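Local coordinates for protein Na-K-Cl cotransporter (Methanosarcina acetivorans, PDB 3G40) that probably carries chloride together with monovalent cations across the membrane as a cotransporter of the SLC12A family, this chain being its cytoplasmic C-terminal domain, at residues Q155-W161 / F244-F250; L196-A202 / V227-R233; V141-H147 / S270-L276. All blocks are in the same frame, centred on the assembly; numbering follows the deposited sequence.

Contact 1: residues Q155-W161 / F244-F250; sequences QNLINLW and FASLHIF
F244 meets L157 at the rim of its ring: CD2 of F244 lies 3.9 Å from CD1 of L157, near the ring plane, and the two side chains cross at about a right angle. A water lies within hydrogen-bonding distance of both the carbonyl O of F244 and OD1 of N159. A245 sets its CB 3.5 Å from ND2 of N159. At S246 the hydroxyl takes two backbone N-H groups: OG is 3.0 Å from N of N156 and 3.1 Å from N of L157. Its torsion explains this, for chi1 of -53° holds OG beside its own backbone N, facing the start of the neighbouring strand. From L247 onward the strands are parallel, and L247 N bonds to L157 O. H248 offers ND1 to NE1 of W161, a nearly straight hydrogen bond of 3.0 Å (171° at the hydrogen), with the acceptor in the indole plane. I249 packs its CG2 against CD2 of L160 and its CD1 against CG2 of I158, on the face covered by helix 179-192. F250 then lies over one face of the W161 five-membered ring in an offset stack, planes 9° apart and centroids 4.2 Å apart. Since ND1 of H248 accepts this indole N-H, it probably carries no proton itself, and bond and stack together probably hold the indole at its rotation.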
loop_
_atom_site.group_PDB
_atom_site.type_symbol
_atom_site.label_atom_id
_atom_site.label_comp_id
_atom_site.label_asym_id
_atom_site.label_seq_id
_atom_site.Cartn_x
_atom_site.Cartn_y
_atom_site.Cartn_z
ATOM N N GLN A 155 -4.890 -7.807 -0.364
ATOM C CA GLN A 155 -5.867 -7.660 -1.457
ATOM C C GLN A 155 -6.378 -9.020 -1.939
ATOM O O GLN A 155 -6.486 -9.263 -3.140
ATOM C CB GLN A 155 -5.255 -6.871 -2.634
ATOM C CG GLN A 155 -4.669 -5.562 -2.185
ATOM C CD GLN A 155 -4.197 -4.631 -3.330
ATOM O OE1 GLN A 155 -4.272 -4.961 -4.511
ATOM N NE2 GLN A 155 -3.697 -3.472 -2.956
ATOM N N ASN A 156 -6.696 -9.906 -1.003
ATOM C CA ASN A 156 -7.120 -11.249 -1.385
ATOM C C ASN A 156 -8.518 -11.618 -0.888
ATOM O O ASN A 156 -9.069 -12.658 -1.267
ATOM C CB ASN A 156 -6.090 -12.296 -0.944
ATOM C CG ASN A 156 -6.027 -12.465 0.559
ATOM O OD1 ASN A 156 -6.366 -11.557 1.310
ATOM N ND2 ASN A 156 -5.584 -13.637 1.009
ATOM N N LEU A 157 -9.095 -10.773 -0.045
ATOM C CA LEU A 157 -10.432 -11.046 0.483
ATOM C C LEU A 157 -11.250 -9.771 0.487
ATOM O O LEU A 157 -10.814 -8.752 1.005
ATOM C CB LEU A 157 -10.365 -11.639 1.915
ATOM C CG LEU A 157 -9.602 -12.965 2.071
ATOM C CD1 LEU A 157 -9.258 -13.248 3.533
ATOM C CD2 LEU A 157 -10.402 -14.111 1.456
ATOM N N ILE A 158 -12.442 -9.836 -0.095
ATOM C CA ILE A 158 -13.356 -8.703 -0.147
ATOM C C ILE A 158 -14.683 -9.133 0.468
ATOM O O ILE A 158 -15.203 -10.189 0.114
ATOM C CB ILE A 158 -13.616 -8.253 -1.615
ATOM C CG1 ILE A 158 -12.296 -7.877 -2.308
ATOM C CG2 ILE A 158 -14.571 -7.069 -1.657
ATOM C CD1 ILE A 158 -12.402 -7.756 -3.827
ATOM N N ASN A 159 -15.220 -8.327 1.381
ATOM C CA ASN A 159 -16.584 -8.523 1.877
ATOM C C ASN A 159 -17.476 -7.415 1.337
ATOM O O ASN A 159 -17.141 -6.238 1.460
ATOM C CB ASN A 159 -16.651 -8.463 3.407
ATOM C CG ASN A 159 -16.055 -9.687 4.082
ATOM O OD1 ASN A 159 -15.848 -10.728 3.457
ATOM N ND2 ASN A 159 -15.780 -9.560 5.370
ATOM N N LEU A 160 -18.607 -7.780 0.743
ATOM C CA LEU A 160 -19.623 -6.788 0.382
ATOM C C LEU A 160 -20.736 -6.905 1.423
ATOM O O LEU A 160 -21.388 -7.949 1.523
ATOM C CB LEU A 160 -20.192 -7.098 -1.003
ATOM C CG LEU A 160 -20.762 -6.071 -1.972
ATOM C CD1 LEU A 160 -22.016 -6.690 -2.541
ATOM C CD2 LEU A 160 -20.998 -4.622 -1.416
ATOM N N TRP A 161 -20.939 -5.843 2.198
ATOM C CA TRP A 161 -21.968 -5.808 3.223
ATOM C C TRP A 161 -23.277 -5.304 2.652
ATOM O O TRP A 161 -23.372 -4.177 2.174
ATOM C CB TRP A 161 -21.529 -4.920 4.391
ATOM C CG TRP A 161 -20.420 -5.518 5.160
ATOM C CD1 TRP A 161 -19.085 -5.408 4.899
ATOM C CD2 TRP A 161 -20.538 -6.379 6.302
ATOM N NE1 TRP A 161 -18.363 -6.126 5.823
ATOM C CE2 TRP A 161 -19.233 -6.730 6.695
ATOM C CE3 TRP A 161 -21.623 -6.868 7.039
ATOM C CZ2 TRP A 161 -18.980 -7.553 7.795
ATOM C CZ3 TRP A 161 -21.370 -7.685 8.132
ATOM C CH2 TRP A 161 -20.064 -8.019 8.498
ATOM N N PHE A 244 -13.137 -11.367 8.769
ATOM C CA PHE A 244 -11.964 -10.697 8.200
ATOM C C PHE A 244 -12.004 -10.509 6.676
ATOM O O PHE A 244 -12.424 -11.407 5.944
ATOM C CB PHE A 244 -10.668 -11.409 8.574
ATOM C CG PHE A 244 -9.455 -10.737 7.988
ATOM C CD1 PHE A 244 -8.899 -9.633 8.612
ATOM C CD2 PHE A 244 -8.917 -11.166 6.780
ATOM C CE1 PHE A 244 -7.797 -8.981 8.061
ATOM C CE2 PHE A 244 -7.819 -10.516 6.223
ATOM C CZ PHE A 244 -7.259 -9.428 6.869
ATOM N N ALA A 245 -11.561 -9.343 6.205
ATOM C CA ALA A 245 -11.351 -9.106 4.766
ATOM C C ALA A 245 -10.229 -8.082 4.537
ATOM O O ALA A 245 -9.945 -7.283 5.412
ATOM C CB ALA A 245 -12.627 -8.614 4.093
ATOM N N SER A 246 -9.606 -8.108 3.357
ATOM C CA SER A 246 -8.656 -7.055 2.954
ATOM C C SER A 246 -9.391 -5.738 2.820
ATOM O O SER A 246 -8.869 -4.654 3.142
ATOM C CB SER A 246 -8.022 -7.403 1.602
ATOM O OG SER A 246 -7.441 -8.712 1.618
ATOM N N LEU A 247 -10.613 -5.829 2.327
ATOM C CA LEU A 247 -11.429 -4.650 2.101
ATOM C C LEU A 247 -12.884 -4.980 2.351
ATOM O O LEU A 247 -13.417 -5.948 1.789
ATOM C CB LEU A 247 -11.287 -4.164 0.658
ATOM C CG LEU A 247 -12.169 -2.958 0.273
ATOM C CD1 LEU A 247 -11.694 -1.657 0.935
ATOM C CD2 LEU A 247 -12.228 -2.772 -1.248
ATOM N N HIS A 248 -13.515 -4.165 3.186
ATOM C CA HIS A 248 -14.956 -4.232 3.408
ATOM C C HIS A 248 -15.634 -3.140 2.581
ATOM O O HIS A 248 -15.273 -1.965 2.688
ATOM C CB HIS A 248 -15.258 -3.983 4.877
ATOM C CG HIS A 248 -14.671 -5.008 5.793
ATOM N ND1 HIS A 248 -15.361 -6.137 6.179
ATOM C CD2 HIS A 248 -13.462 -5.081 6.398
ATOM C CE1 HIS A 248 -14.603 -6.859 6.984
ATOM N NE2 HIS A 248 -13.446 -6.239 7.138
ATOM N N ILE A 249 -16.599 -3.534 1.755
ATOM C CA ILE A 249 -17.419 -2.589 0.993
ATOM C C ILE A 249 -18.788 -2.466 1.643
ATOM O O ILE A 249 -19.472 -3.477 1.870
ATOM C CB ILE A 249 -17.579 -3.058 -0.475
ATOM C CG1 ILE A 249 -16.192 -3.230 -1.123
ATOM C CG2 ILE A 249 -18.472 -2.085 -1.270
ATOM C CD1 ILE A 249 -16.218 -3.952 -2.440
ATOM N N PHE A 250 -19.167 -1.237 1.987
ATOM C CA PHE A 250 -20.480 -0.944 2.555
ATOM C C PHE A 250 -21.227 0.003 1.628
ATOM O O PHE A 250 -20.622 0.650 0.773
ATOM C CB PHE A 250 -20.333 -0.256 3.917
ATOM C CG PHE A 250 -19.688 -1.114 4.972
ATOM C CD1 PHE A 250 -18.312 -1.098 5.156
ATOM C CD2 PHE A 250 -20.460 -1.922 5.792
ATOM C CE1 PHE A 250 -17.715 -1.890 6.134
ATOM C CE2 PHE A 250 -19.865 -2.721 6.776
ATOM C CZ PHE A 250 -18.495 -2.704 6.937
HETATM O O HOH W 1 -13.613 -12.017 3.428
#

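Contact 2: residues L196-A202 / V227-R233; sequences LSFMTFA and VKMQVLR
L196-A202 and V227-R233 run parallel, their strand axes 17° apart and 4.3 Å at closest approach, joined by a ladder of six backbone hydrogen bonds from K228 N to L196 O through to A202 N to L232 O. They are the two strands of a beta-alpha-beta unit whose crossover is helix 205-222; strand 228-232 is the outermost at this end of the chain's sheet. F198 dominates the helix-covered face. CG1 of V227 stands 3.6 Å from the centroid of the F198 ring and only 4° off the ring normal, a CH-pi contact almost exactly over the centre. V227 reaches it because CG1 lies opposite its own backbone N (chi1 178°). M229 runs alongside F198 and brings SD obliquely to the same ring, 3.6 Å from CD1, a Met-aromatic contact made possible by the bend of its chain at chi2. L182 of helix 179-192 also touches F198, while L215 and A219 of helix 205-222 touch M229. Replacing F198 by alanine would probably open a gap under V227 CG1 and leave the M229 sulfur without its aromatic partner. Further along this face T200 and V231 lie side by side, CG2 to CG2 at 3.9 Å, and the T200 hydroxyl bonds to I162 O. The other face, which carries S197, M199 and Q230, is shared with W161 of strand 157-161. Here M199 and Q230 point the same way; the M199 chain bends at chi2 and chi3, carrying its methyl across Q230 and on to L232, where CE lies 3.8 Å from CD1. At the polar end of Q230, OE1 sits 3.4 Å from M199 CE.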
loop_
_atom_site.group_PDB
_atom_site.type_symbol
_atom_site.label_atom_id
_atom_site.label_comp_id
_atom_site.label_asym_id
_atom_site.label_seq_id
_atom_site.Cartn_x
_atom_site.Cartn_y
_atom_site.Cartn_z
ATOM N N LEU A 196 -14.511 -13.191 -2.934
ATOM C CA LEU A 196 -15.578 -12.272 -2.571
ATOM C C LEU A 196 -16.620 -12.956 -1.700
ATOM O O LEU A 196 -17.054 -14.065 -2.021
ATOM C CB LEU A 196 -16.260 -11.737 -3.832
ATOM C CG LEU A 196 -17.452 -10.802 -3.660
ATOM C CD1 LEU A 196 -17.101 -9.575 -2.811
ATOM C CD2 LEU A 196 -17.976 -10.348 -5.039
ATOM N N SER A 197 -17.023 -12.301 -0.609
ATOM C CA SER A 197 -18.140 -12.796 0.215
ATOM C C SER A 197 -19.222 -11.741 0.313
ATOM O O SER A 197 -18.928 -10.545 0.367
ATOM C CB SER A 197 -17.708 -13.165 1.645
ATOM O OG SER A 197 -16.705 -14.154 1.669
ATOM N N PHE A 198 -20.475 -12.190 0.338
ATOM C CA PHE A 198 -21.603 -11.314 0.626
ATOM C C PHE A 198 -21.964 -11.507 2.093
ATOM O O PHE A 198 -22.192 -12.638 2.536
ATOM C CB PHE A 198 -22.832 -11.685 -0.211
ATOM C CG PHE A 198 -22.706 -11.404 -1.678
ATOM C CD1 PHE A 198 -23.651 -11.909 -2.562
ATOM C CD2 PHE A 198 -21.664 -10.634 -2.181
ATOM C CE1 PHE A 198 -23.564 -11.658 -3.913
ATOM C CE2 PHE A 198 -21.572 -10.380 -3.544
ATOM C CZ PHE A 198 -22.517 -10.878 -4.404
ATOM N N MET A 199 -22.023 -10.404 2.830
ATOM C CA MET A 199 -22.336 -10.408 4.257
ATOM C C MET A 199 -23.638 -9.651 4.519
ATOM O O MET A 199 -23.861 -8.565 3.981
ATOM C CB MET A 199 -21.204 -9.731 5.037
ATOM C CG MET A 199 -19.796 -10.214 4.658
ATOM S SD MET A 199 -19.415 -11.829 5.341
ATOM C CE MET A 199 -19.999 -11.589 7.005
ATOM N N THR A 200 -24.511 -10.215 5.345
ATOM C CA THR A 200 -25.685 -9.465 5.766
ATOM C C THR A 200 -26.091 -9.900 7.178
ATOM O O THR A 200 -25.384 -10.669 7.815
ATOM C CB THR A 200 -26.864 -9.613 4.775
ATOM O OG1 THR A 200 -27.837 -8.587 5.023
ATOM C CG2 THR A 200 -27.524 -10.983 4.914
ATOM N N PHE A 201 -27.205 -9.382 7.668
ATOM C CA PHE A 201 -27.677 -9.731 9.013
ATOM C C PHE A 201 -29.193 -9.801 9.011
ATOM O O PHE A 201 -29.845 -9.221 8.140
ATOM C CB PHE A 201 -27.200 -8.690 10.023
ATOM C CG PHE A 201 -27.461 -7.285 9.585
ATOM C CD1 PHE A 201 -28.584 -6.607 10.024
ATOM C CD2 PHE A 201 -26.598 -6.652 8.706
ATOM C CE1 PHE A 201 -28.832 -5.311 9.609
ATOM C CE2 PHE A 201 -26.841 -5.360 8.282
ATOM C CZ PHE A 201 -27.961 -4.688 8.733
ATOM N N ALA A 202 -29.754 -10.522 9.984
ATOM C CA ALA A 202 -31.188 -10.719 10.053
ATOM C C ALA A 202 -31.581 -10.958 11.507
ATOM O O ALA A 202 -30.840 -11.611 12.245
ATOM C CB ALA A 202 -31.586 -11.900 9.195
ATOM N N VAL A 227 -18.803 -17.026 -4.887
ATOM C CA VAL A 227 -19.155 -16.081 -3.832
ATOM C C VAL A 227 -19.660 -16.821 -2.584
ATOM O O VAL A 227 -20.529 -17.687 -2.676
ATOM C CB VAL A 227 -20.205 -15.072 -4.338
ATOM C CG1 VAL A 227 -20.608 -14.105 -3.230
ATOM C CG2 VAL A 227 -19.653 -14.308 -5.543
ATOM N N LYS A 228 -19.099 -16.490 -1.424
ATOM C CA LYS A 228 -19.537 -17.097 -0.165
ATOM C C LYS A 228 -20.514 -16.176 0.548
ATOM O O LYS A 228 -20.311 -14.965 0.580
ATOM C CB LYS A 228 -18.339 -17.376 0.747
ATOM C CG LYS A 228 -17.381 -18.427 0.206
ATOM C CD LYS A 228 -16.290 -18.757 1.215
ATOM C CE LYS A 228 -15.349 -19.834 0.687
ATOM N NZ LYS A 228 -14.160 -20.020 1.569
ATOM N N MET A 229 -21.574 -16.749 1.107
ATOM C CA MET A 229 -22.625 -15.976 1.759
ATOM C C MET A 229 -22.576 -16.170 3.267
ATOM O O MET A 229 -22.452 -17.298 3.748
ATOM C CB MET A 229 -24.004 -16.431 1.263
ATOM C CG MET A 229 -24.088 -16.674 -0.227
ATOM S SD MET A 229 -23.595 -15.186 -1.122
ATOM C CE MET A 229 -23.728 -15.811 -2.800
ATOM N N GLN A 230 -22.675 -15.076 4.015
ATOM C CA GLN A 230 -22.860 -15.160 5.460
ATOM C C GLN A 230 -24.048 -14.317 5.876
ATOM O O GLN A 230 -24.120 -13.137 5.557
ATOM C CB GLN A 230 -21.625 -14.665 6.209
ATOM C CG GLN A 230 -20.467 -15.633 6.223
ATOM C CD GLN A 230 -19.371 -15.211 7.191
ATOM O OE1 GLN A 230 -19.645 -14.756 8.305
ATOM N NE2 GLN A 230 -18.119 -15.363 6.768
ATOM N N VAL A 231 -24.986 -14.922 6.589
ATOM C CA VAL A 231 -26.054 -14.158 7.205
ATOM C C VAL A 231 -25.787 -14.157 8.706
ATOM O O VAL A 231 -25.853 -15.207 9.356
ATOM C CB VAL A 231 -27.444 -14.768 6.903
ATOM C CG1 VAL A 231 -28.529 -13.974 7.597
ATOM C CG2 VAL A 231 -27.702 -14.811 5.404
ATOM N N LEU A 232 -25.476 -12.983 9.249
ATOM C CA LEU A 232 -25.049 -12.850 10.639
ATOM C C LEU A 232 -26.214 -12.595 11.591
ATOM O O LEU A 232 -27.276 -12.101 11.193
ATOM C CB LEU A 232 -24.016 -11.721 10.784
ATOM C CG LEU A 232 -22.714 -11.889 9.998
ATOM C CD1 LEU A 232 -21.804 -10.685 10.202
ATOM C CD2 LEU A 232 -22.004 -13.185 10.392
ATOM N N ARG A 233 -25.996 -12.936 12.857
ATOM C CA ARG A 233 -26.984 -12.701 13.900
ATOM C C ARG A 233 -27.023 -11.217 14.260
ATOM O O ARG A 233 -28.072 -10.674 14.594
ATOM C CB ARG A 233 -26.637 -13.532 15.139
ATOM C CG ARG A 233 -27.723 -13.590 16.193
ATOM C CD ARG A 233 -28.709 -14.701 15.886
ATOM N NE ARG A 233 -29.643 -14.929 16.984
ATOM C CZ ARG A 233 -30.548 -15.902 16.998
ATOM N NH1 ARG A 233 -30.637 -16.737 15.971
ATOM N NH2 ARG A 233 -31.360 -16.041 18.037
#

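Contact 3: residues V141-H147 / S270-L276; sequences VLLFSKH and SSCIFAL
V141 and L276 form the first hydrogen-bonded pair of an antiparallel ladder in the mixed central sheet, the strands running at 165° to each other. The tightly packed part extends to S145 and C272, where three such pairs alternate with the non-hydrogen-bonded pairs L142-A275 and F144-I273. On the face touching helix 179-192, CD2 of L142 reaches CB of A275 at 3.7 Å. Across the sheet, F274 turns its ring edge to the L143 carbonyl, CD1 lying 3.4 Å from L143 O nearly in the ring plane. The F274 torsion that sets CG beside the backbone N (chi1 -55°) brings this edge there, and A261 of helix 258-268 packs on the side chain. The ladder ends at S145 and C272; beyond it, where 141-147 has left its strand, K146 is the loose, partly exposed residue. Its CA lies 3.4 Å from S271 OG, while CG, the nearest side-chain atom, stays at 3.8 Å. H147 remains buried, its ND1 bonded to backbone N atoms of Q149 and A150, and it packs on R31 of the second subunit. A side chain closes this end: S271 OG, also bonded to G151 O, receives the N-H of H147 N at 2.9 Å and 168°.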
loop_
_atom_site.group_PDB
_atom_site.type_symbol
_atom_site.label_atom_id
_atom_site.label_comp_id
_atom_site.label_asym_id
_atom_site.label_seq_id
_atom_site.Cartn_x
_atom_site.Cartn_y
_atom_site.Cartn_z
ATOM N N VAL A 141 -20.939 8.315 -5.145
ATOM C CA VAL A 141 -19.825 8.689 -4.281
ATOM C C VAL A 141 -19.144 7.437 -3.729
ATOM O O VAL A 141 -19.817 6.492 -3.288
ATOM C CB VAL A 141 -20.284 9.584 -3.106
ATOM C CG1 VAL A 141 -19.112 9.900 -2.180
ATOM C CG2 VAL A 141 -20.915 10.875 -3.634
ATOM N N LEU A 142 -17.811 7.420 -3.788
ATOM C CA LEU A 142 -17.018 6.403 -3.105
ATOM C C LEU A 142 -16.242 7.092 -2.001
ATOM O O LEU A 142 -15.493 8.033 -2.253
ATOM C CB LEU A 142 -16.049 5.719 -4.070
ATOM C CG LEU A 142 -16.671 4.810 -5.131
ATOM C CD1 LEU A 142 -15.600 4.304 -6.087
ATOM C CD2 LEU A 142 -17.409 3.621 -4.462
ATOM N N LEU A 143 -16.437 6.647 -0.768
ATOM C CA LEU A 143 -15.704 7.223 0.351
ATOM C C LEU A 143 -14.751 6.173 0.916
ATOM O O LEU A 143 -15.173 5.122 1.414
ATOM C CB LEU A 143 -16.677 7.742 1.409
ATOM C CG LEU A 143 -16.083 8.303 2.700
ATOM C CD1 LEU A 143 -15.368 9.653 2.468
ATOM C CD2 LEU A 143 -17.175 8.428 3.757
ATOM N N PHE A 144 -13.455 6.449 0.813
ATOM C CA PHE A 144 -12.438 5.453 1.109
ATOM C C PHE A 144 -11.784 5.672 2.473
ATOM O O PHE A 144 -11.253 6.741 2.761
ATOM C CB PHE A 144 -11.409 5.451 -0.023
ATOM C CG PHE A 144 -10.285 4.470 0.154
ATOM C CD1 PHE A 144 -10.522 3.171 0.613
ATOM C CD2 PHE A 144 -8.992 4.835 -0.184
ATOM C CE1 PHE A 144 -9.475 2.270 0.748
ATOM C CE2 PHE A 144 -7.943 3.943 -0.058
ATOM C CZ PHE A 144 -8.180 2.657 0.414
ATOM N N SER A 145 -11.833 4.650 3.323
ATOM C CA SER A 145 -11.241 4.764 4.647
ATOM C C SER A 145 -10.113 3.745 4.752
ATOM O O SER A 145 -10.319 2.588 5.126
ATOM C CB SER A 145 -12.307 4.556 5.726
ATOM O OG SER A 145 -11.769 4.734 7.024
ATOM N N LYS A 146 -8.916 4.175 4.381
ATOM C CA LYS A 146 -7.778 3.268 4.303
ATOM C C LYS A 146 -7.187 3.043 5.678
ATOM O O LYS A 146 -6.877 3.994 6.386
ATOM C CB LYS A 146 -6.704 3.816 3.348
ATOM C CG LYS A 146 -5.493 2.903 3.251
ATOM C CD LYS A 146 -4.731 3.086 1.931
ATOM C CE LYS A 146 -3.563 4.023 2.085
ATOM N NZ LYS A 146 -2.692 3.983 0.867
ATOM N N HIS A 147 -7.040 1.784 6.073
ATOM C CA HIS A 147 -6.505 1.501 7.398
ATOM C C HIS A 147 -5.044 1.925 7.475
ATOM O O HIS A 147 -4.249 1.561 6.608
ATOM C CB HIS A 147 -6.648 0.018 7.748
ATOM C CG HIS A 147 -6.430 -0.265 9.198
ATOM N ND1 HIS A 147 -5.172 -0.369 9.749
ATOM C CD2 HIS A 147 -7.303 -0.412 10.221
ATOM C CE1 HIS A 147 -5.280 -0.592 11.047
ATOM N NE2 HIS A 147 -6.565 -0.620 11.358
ATOM N N SER A 270 -8.975 -3.349 9.121
ATOM C CA SER A 270 -8.631 -3.325 7.708
ATOM C C SER A 270 -9.429 -2.239 6.980
ATOM O O SER A 270 -10.332 -1.634 7.557
ATOM C CB SER A 270 -8.897 -4.690 7.087
ATOM O OG SER A 270 -10.271 -4.967 7.147
ATOM N N SER A 271 -9.128 -2.017 5.706
ATOM C CA SER A 271 -9.736 -0.901 4.986
ATOM C C SER A 271 -11.216 -1.087 4.641
ATOM O O SER A 271 -11.700 -2.192 4.435
ATOM C CB SER A 271 -8.941 -0.563 3.723
ATOM O OG SER A 271 -7.624 -0.156 4.047
ATOM N N CYS A 272 -11.917 0.034 4.587
ATOM C CA CYS A 272 -13.332 0.067 4.268
ATOM C C CYS A 272 -13.590 1.080 3.167
ATOM O O CYS A 272 -12.950 2.131 3.118
ATOM C CB CYS A 272 -14.135 0.452 5.510
ATOM S SG CYS A 272 -14.099 -0.797 6.824
ATOM N N ILE A 273 -14.521 0.765 2.278
ATOM C CA ILE A 273 -14.966 1.742 1.301
ATOM C C ILE A 273 -16.490 1.794 1.341
ATOM O O ILE A 273 -17.148 0.766 1.536
ATOM C CB ILE A 273 -14.390 1.456 -0.121
ATOM C CG1 ILE A 273 -14.599 2.656 -1.059
ATOM C CG2 ILE A 273 -14.961 0.169 -0.698
ATOM C CD1 ILE A 273 -13.724 2.610 -2.322
ATOM N N PHE A 274 -17.039 3.003 1.227
ATOM C CA PHE A 274 -18.472 3.237 1.376
ATOM C C PHE A 274 -19.018 3.839 0.096
ATOM O O PHE A 274 -18.519 4.860 -0.385
ATOM C CB PHE A 274 -18.740 4.158 2.569
ATOM C CG PHE A 274 -18.154 3.651 3.852
ATOM C CD1 PHE A 274 -16.817 3.861 4.141
ATOM C CD2 PHE A 274 -18.936 2.928 4.755
ATOM C CE1 PHE A 274 -16.261 3.370 5.317
ATOM C CE2 PHE A 274 -18.395 2.441 5.933
ATOM C CZ PHE A 274 -17.060 2.657 6.219
ATOM N N ALA A 275 -20.029 3.188 -0.465
ATOM C CA ALA A 275 -20.525 3.541 -1.781
ATOM C C ALA A 275 -21.971 4.039 -1.773
ATOM O O ALA A 275 -22.889 3.317 -1.363
ATOM C CB ALA A 275 -20.370 2.359 -2.723
ATOM N N LEU A 276 -22.167 5.277 -2.238
ATOM C CA LEU A 276 -23.501 5.860 -2.374
ATOM C C LEU A 276 -23.858 5.910 -3.849
ATOM O O LEU A 276 -23.095 6.440 -4.658
ATOM C CB LEU A 276 -23.540 7.267 -1.770
ATOM C CG LEU A 276 -24.769 8.143 -2.019
ATOM C CD1 LEU A 276 -26.028 7.560 -1.388
ATOM C CD2 LEU A 276 -24.506 9.544 -1.486
#

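All three contacts belong to one ten-stranded mixed sheet. Contacts 1 and 3 have centres about 10 Å apart and join where strand 247-251 lies beside strand 271-276, with H248 O probably hydrogen-bonded to I273 N. Contacts 1 and 2 have centres about 11 Å apart and join through strands 157-161 and 195-201. Contacts 2 and 3, centres about 19 Å apart, do not touch. Along the chain, contact 3 brackets contact 1, which in turn brackets contact 2. Helix 179-192 packs on residues of all three. Contact 3 pairs a strand from the first half of the cytoplasmic domain with one from the second, so its antiparallel seam joins the two parallel halves into a continuous sheet.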